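Malate oxidoreductase (PDB 1VL6) probably catalyses the NAD-dependent oxidative decarboxylation of malate to pyruvate and carbon dioxide. Local coordinates at residues A[183-188]-A[310-315]; A[208-213]-A[347-352]. One frame throughout, in Å; residues are numbered along the deposited sequence.

In the fold
Both contacts fall within the NAD-binding part of the chain, and they illustrate how a Rossmann-like domain is held together by residues more than 120 positions apart. Along the sequence their segments alternate: 183-188, 208-213, 310-315, then 347-352. Contact 1 sets the C-terminal end of helix 166-186 against strand 312-315, at one edge of the mixed sheet; contact 2 joins helix 202-214 to helix 346-358. Their centres lie 19 Å apart, and the nearest atoms of the two are about 8 Å from each other. Helix 166-186 is common ground, since an earlier turn of it receives F210 of contact 2. One helix thus links the sheet edge to the C-terminal helices.

Contact 1. Residues A[183-188]-A[310-315]; sequences LKLTEK and AFIVAT
F311 brings the CE2–CZ side of its ring to the last turn of helix 166-186, where it meets backbone as well as side chain. T186 N lies at the ring edge, near its plane, 4.0 Å from F311 CE2. L185 O approaches obliquely, at the same 4.0 Å from F311 CZ, while T186 OG1 stands 4.2 Å from F311 CD2. Beside the ring, L185 and I312 cross at about a right angle, the methyl L185 CD1 being 4.1 Å from I312 CD1. Packing of this kind depends on how the aromatic is aimed: F311 has CG anti to its backbone N (chi1 171°), which carries the ring out to the helix. Its neighbour in sequence packs on it: I312 CG1 lies over one ring face, 3.7 Å above the plane and offset toward the rim. Replacing F311 with an alanine would probably open a gap beside the final helical turn and deprive I312 of the ring it packs against.

Further out, I312 bonds through its backbone to I290 of strand 289-292, whose V289 touches both T186 and I312. V313 faces helix 302-307 instead. E187, with a positive phi of 67°, is where the chain leaves helical angles. Two lysines of 183-188 form salt bridges outside the contact, K184 with E361 and K188 with D265. No hydrogen bond joins the two segments, so their mutual attachment is essentially a van der Waals fit between a helix end and one face of the sheet at its border strand, with the preceding F311.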
loop_
_atom_site.group_PDB
_atom_site.type_symbol
_atom_site.label_atom_id
_atom_site.label_comp_id
_atom_site.label_asym_id
_atom_site.label_seq_id
_atom_site.Cartn_x
_atom_site.Cartn_y
_atom_site.Cartn_z
ATOM N N LEU A 183 -12.426 -10.511 39.918
ATOM C CA LEU A 183 -13.269 -10.300 41.083
ATOM C C LEU A 183 -14.570 -11.108 40.996
ATOM O O LEU A 183 -14.973 -11.724 41.954
ATOM C CB LEU A 183 -13.575 -8.796 41.250
ATOM C CG LEU A 183 -14.396 -8.435 42.477
ATOM C CD1 LEU A 183 -13.525 -8.702 43.734
ATOM C CD2 LEU A 183 -14.932 -7.014 42.464
ATOM N N LYS A 184 -15.189 -11.096 39.835
ATOM C CA LYS A 184 -16.358 -11.873 39.591
ATOM C C LYS A 184 -16.092 -13.333 39.879
ATOM O O LYS A 184 -16.875 -13.959 40.572
ATOM C CB LYS A 184 -16.832 -11.665 38.150
ATOM C CG LYS A 184 -18.029 -12.470 37.744
ATOM C CD LYS A 184 -18.326 -12.256 36.215
ATOM C CE LYS A 184 -19.342 -13.329 35.659
ATOM N NZ LYS A 184 -19.493 -13.316 34.138
ATOM N N LEU A 185 -15.013 -13.880 39.337
ATOM C CA LEU A 185 -14.674 -15.291 39.515
ATOM C C LEU A 185 -14.412 -15.650 40.965
ATOM O O LEU A 185 -14.735 -16.712 41.414
ATOM C CB LEU A 185 -13.438 -15.651 38.694
ATOM C CG LEU A 185 -13.757 -15.600 37.206
ATOM C CD1 LEU A 185 -12.534 -15.683 36.342
ATOM C CD2 LEU A 185 -14.724 -16.710 36.873
ATOM N N THR A 186 -13.822 -14.725 41.665
ATOM C CA THR A 186 -13.608 -14.746 43.089
ATOM C C THR A 186 -14.867 -14.749 43.963
ATOM O O THR A 186 -14.858 -15.188 45.130
ATOM C CB THR A 186 -12.808 -13.449 43.323
ATOM O OG1 THR A 186 -11.399 -13.751 43.455
ATOM C CG2 THR A 186 -13.199 -12.790 44.498
ATOM N N GLU A 187 -15.934 -14.188 43.428
ATOM C CA GLU A 187 -17.219 -14.088 44.116
ATOM C C GLU A 187 -17.218 -13.174 45.338
ATOM O O GLU A 187 -18.125 -13.242 46.148
ATOM C CB GLU A 187 -17.777 -15.468 44.482
ATOM C CG GLU A 187 -18.362 -16.188 43.286
ATOM C CD GLU A 187 -18.894 -17.588 43.577
ATOM O OE1 GLU A 187 -18.193 -18.421 44.229
ATOM O OE2 GLU A 187 -20.018 -17.858 43.115
ATOM N N LYS A 188 -16.256 -12.279 45.432
ATOM C CA LYS A 188 -16.150 -11.330 46.524
ATOM C C LYS A 188 -16.753 -9.961 46.117
ATOM O O LYS A 188 -16.929 -9.675 44.925
ATOM C CB LYS A 188 -14.676 -11.133 46.870
ATOM C CG LYS A 188 -14.012 -12.327 47.478
ATOM C CD LYS A 188 -12.516 -12.200 47.566
ATOM C CE LYS A 188 -11.882 -13.440 48.282
ATOM N NZ LYS A 188 -10.352 -13.374 48.216
ATOM N N ALA A 310 -1.932 -19.559 44.314
ATOM C CA ALA A 310 -2.649 -18.484 43.636
ATOM C C ALA A 310 -3.879 -19.016 42.927
ATOM O O ALA A 310 -3.816 -20.015 42.250
ATOM C CB ALA A 310 -1.737 -17.773 42.622
ATOM N N PHE A 311 -5.008 -18.339 43.066
ATOM C CA PHE A 311 -6.247 -18.751 42.338
ATOM C C PHE A 311 -6.219 -18.268 40.922
ATOM O O PHE A 311 -6.703 -18.956 40.063
ATOM C CB PHE A 311 -7.467 -18.148 43.015
ATOM C CG PHE A 311 -8.737 -18.309 42.273
ATOM C CD1 PHE A 311 -9.185 -19.560 41.900
ATOM C CD2 PHE A 311 -9.550 -17.195 42.027
ATOM C CE1 PHE A 311 -10.398 -19.709 41.228
ATOM C CE2 PHE A 311 -10.754 -17.327 41.404
ATOM C CZ PHE A 311 -11.186 -18.596 40.995
ATOM N N ILE A 312 -5.694 -17.062 40.679
ATOM C CA ILE A 312 -5.573 -16.491 39.302
ATOM C C ILE A 312 -4.266 -15.712 39.193
ATOM O O ILE A 312 -3.901 -14.918 40.105
ATOM C CB ILE A 312 -6.714 -15.524 38.989
ATOM C CG1 ILE A 312 -8.010 -16.274 38.759
ATOM C CG2 ILE A 312 -6.389 -14.675 37.750
ATOM C CD1 ILE A 312 -9.259 -15.372 38.826
ATOM N N VAL A 313 -3.581 -15.916 38.077
ATOM C CA VAL A 313 -2.314 -15.261 37.882
ATOM C C VAL A 313 -2.340 -14.584 36.512
ATOM O O VAL A 313 -2.793 -15.162 35.496
ATOM C CB VAL A 313 -1.170 -16.291 37.962
ATOM C CG1 VAL A 313 0.156 -15.640 37.687
ATOM C CG2 VAL A 313 -1.160 -16.941 39.289
ATOM N N ALA A 314 -1.869 -13.353 36.488
ATOM C CA ALA A 314 -1.800 -12.616 35.252
ATOM C C ALA A 314 -0.461 -11.930 35.158
ATOM O O ALA A 314 0.115 -11.566 36.170
ATOM C CB ALA A 314 -2.941 -11.573 35.187
ATOM N N THR A 315 0.033 -11.754 33.931
ATOM C CA THR A 315 1.267 -10.976 33.721
ATOM C C THR A 315 1.180 -10.134 32.492
ATOM O O THR A 315 0.170 -10.116 31.794
ATOM C CB THR A 315 2.518 -11.821 33.576
ATOM O OG1 THR A 315 2.665 -12.182 32.200
ATOM C CG2 THR A 315 2.430 -13.075 34.362
#

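Contact 2. Residues A[208-213]-A[347-352]; sequences VKFLLD and NMLLSA
K209 NZ is gripped twice, by a salt bridge to E243 and a hydrogen bond to Y205 OH, and one residue further on F210 carries the contact with L349 and L350. Across the contact itself no hydrogen bond forms: the backbone bonds run within each helix, as from S351 N to N347 O at 2.9 Å, and apolar groups do the meeting. F210 reaches over from helix 202-214 with its ring end foremost. L349 CD1 lies at the ring edge, in its plane, 3.9 Å from F210 CZ, and L349 CB comes almost as close, 4.0 Å from the same carbon. The two side chains cross at about a right angle. CB touches from its fixed place on the helix; chi1 of -63°, with CG of L349 anti to the carbonyl carbon, helps bring CD1 to the ring edge. L350 adds a looser contact nearer the root of the ring: its CD2 approaches obliquely, 4.4 Å from F210 CD2. F210 thus meets two successive residues of the partner helix; within these two segments the nearest CA atoms are those of F210 and L350, 8.6 Å apart.

Other helices complete the surroundings. F210 also touches A172 and S176 of helix 166-186, and A352 reaches V173 there, so this helix packs with both partners. L349 meets I333 of helix 330-340. On the C-terminal side, M348 (present as selenomethionine), S351 and A352 touch helix 374-386, which places helix 346-358 among several helices of the NAD-binding region.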
loop_
_atom_site.group_PDB
_atom_site.type_symbol
_atom_site.label_atom_id
_atom_site.label_comp_id
_atom_site.label_asym_id
_atom_site.label_seq_id
_atom_site.Cartn_x
_atom_site.Cartn_y
_atom_site.Cartn_z
ATOM N N VAL A 208 -4.407 2.829 40.839
ATOM C CA VAL A 208 -5.003 3.140 42.136
ATOM C C VAL A 208 -6.271 3.960 41.951
ATOM O O VAL A 208 -7.309 3.648 42.512
ATOM C CB VAL A 208 -4.015 3.912 43.001
ATOM C CG1 VAL A 208 -4.700 4.457 44.292
ATOM C CG2 VAL A 208 -2.826 3.035 43.322
ATOM N N LYS A 209 -6.183 5.018 41.168
ATOM C CA LYS A 209 -7.331 5.899 40.974
ATOM C C LYS A 209 -8.524 5.215 40.266
ATOM O O LYS A 209 -9.661 5.477 40.599
ATOM C CB LYS A 209 -6.903 7.160 40.198
ATOM C CG LYS A 209 -6.193 8.172 41.057
ATOM C CD LYS A 209 -5.856 9.390 40.264
ATOM C CE LYS A 209 -5.312 10.503 41.130
ATOM N NZ LYS A 209 -5.074 11.650 40.242
ATOM N N PHE A 210 -8.265 4.358 39.287
ATOM C CA PHE A 210 -9.350 3.617 38.642
ATOM C C PHE A 210 -10.010 2.685 39.609
ATOM O O PHE A 210 -11.232 2.606 39.600
ATOM C CB PHE A 210 -8.876 2.786 37.436
ATOM C CG PHE A 210 -8.892 3.520 36.131
ATOM C CD1 PHE A 210 -8.023 4.566 35.894
ATOM C CD2 PHE A 210 -9.771 3.164 35.136
ATOM C CE1 PHE A 210 -8.037 5.242 34.697
ATOM C CE2 PHE A 210 -9.768 3.821 33.948
ATOM C CZ PHE A 210 -8.905 4.865 33.726
ATOM N N LEU A 211 -9.225 1.954 40.410
ATOM C CA LEU A 211 -9.835 1.033 41.378
ATOM C C LEU A 211 -10.727 1.797 42.347
ATOM O O LEU A 211 -11.836 1.350 42.676
ATOM C CB LEU A 211 -8.793 0.221 42.140
ATOM C CG LEU A 211 -7.946 -0.736 41.293
ATOM C CD1 LEU A 211 -6.770 -1.282 42.105
ATOM C CD2 LEU A 211 -8.772 -1.857 40.740
ATOM N N LEU A 212 -10.266 2.964 42.782
ATOM C CA LEU A 212 -11.101 3.745 43.684
ATOM C C LEU A 212 -12.368 4.175 42.990
ATOM O O LEU A 212 -13.395 3.972 43.529
ATOM C CB LEU A 212 -10.374 4.935 44.275
ATOM C CG LEU A 212 -9.177 4.583 45.186
ATOM C CD1 LEU A 212 -8.232 5.795 45.380
ATOM C CD2 LEU A 212 -9.573 3.985 46.538
ATOM N N ASP A 213 -12.289 4.729 41.799
ATOM C CA ASP A 213 -13.475 5.052 41.001
ATOM C C ASP A 213 -14.421 3.893 40.862
ATOM O O ASP A 213 -15.622 4.100 40.834
ATOM C CB ASP A 213 -13.112 5.335 39.559
ATOM C CG ASP A 213 -12.826 6.724 39.298
ATOM O OD1 ASP A 213 -12.887 7.538 40.252
ATOM O OD2 ASP A 213 -12.499 7.082 38.131
ATOM N N ASN A 347 -15.645 8.908 31.715
ATOM C CA ASN A 347 -16.714 8.043 31.117
ATOM C C ASN A 347 -16.265 7.212 29.901
ATOM O O ASN A 347 -16.607 6.021 29.790
ATOM C CB ASN A 347 -17.937 8.859 30.735
ATOM C CG ASN A 347 -18.844 9.176 31.927
ATOM O OD1 ASN A 347 -19.665 10.113 31.870
ATOM N ND2 ASN A 347 -18.735 8.385 32.985
HETATM N N MSE A 348 -15.476 7.828 29.009
HETATM C CA MSE A 348 -14.936 7.111 27.865
HETATM C C MSE A 348 -14.014 5.981 28.313
HETATM O O MSE A 348 -14.176 4.859 27.816
HETATM C CB MSE A 348 -14.223 8.057 26.910
HETATM C CG MSE A 348 -15.199 8.873 26.120
HETATM SE SE MSE A 348 -14.453 10.560 25.488
HETATM C CE MSE A 348 -13.206 9.845 24.235
ATOM N N LEU A 349 -13.092 6.262 29.240
ATOM C CA LEU A 349 -12.177 5.233 29.673
ATOM C C LEU A 349 -12.943 4.096 30.425
ATOM O O LEU A 349 -12.670 2.937 30.244
ATOM C CB LEU A 349 -11.047 5.805 30.526
ATOM C CG LEU A 349 -10.137 6.808 29.805
ATOM C CD1 LEU A 349 -9.115 7.393 30.732
ATOM C CD2 LEU A 349 -9.404 6.227 28.617
ATOM N N LEU A 350 -13.948 4.416 31.211
ATOM C CA LEU A 350 -14.688 3.351 31.872
ATOM C C LEU A 350 -15.551 2.542 30.906
ATOM O O LEU A 350 -15.765 1.354 31.113
ATOM C CB LEU A 350 -15.587 3.860 32.996
ATOM C CG LEU A 350 -14.886 4.511 34.197
ATOM C CD1 LEU A 350 -15.877 5.291 34.976
ATOM C CD2 LEU A 350 -14.163 3.538 35.119
ATOM N N SER A 351 -16.065 3.175 29.858
ATOM C CA SER A 351 -16.711 2.401 28.821
ATOM C C SER A 351 -15.748 1.372 28.239
ATOM O O SER A 351 -16.116 0.215 28.044
ATOM C CB SER A 351 -17.310 3.295 27.751
ATOM O OG SER A 351 -18.440 3.938 28.285
ATOM N N ALA A 352 -14.507 1.788 27.998
ATOM C CA ALA A 352 -13.513 0.876 27.480
ATOM C C ALA A 352 -13.280 -0.262 28.467
ATOM O O ALA A 352 -13.298 -1.440 28.083
ATOM C CB ALA A 352 -12.244 1.608 27.210
#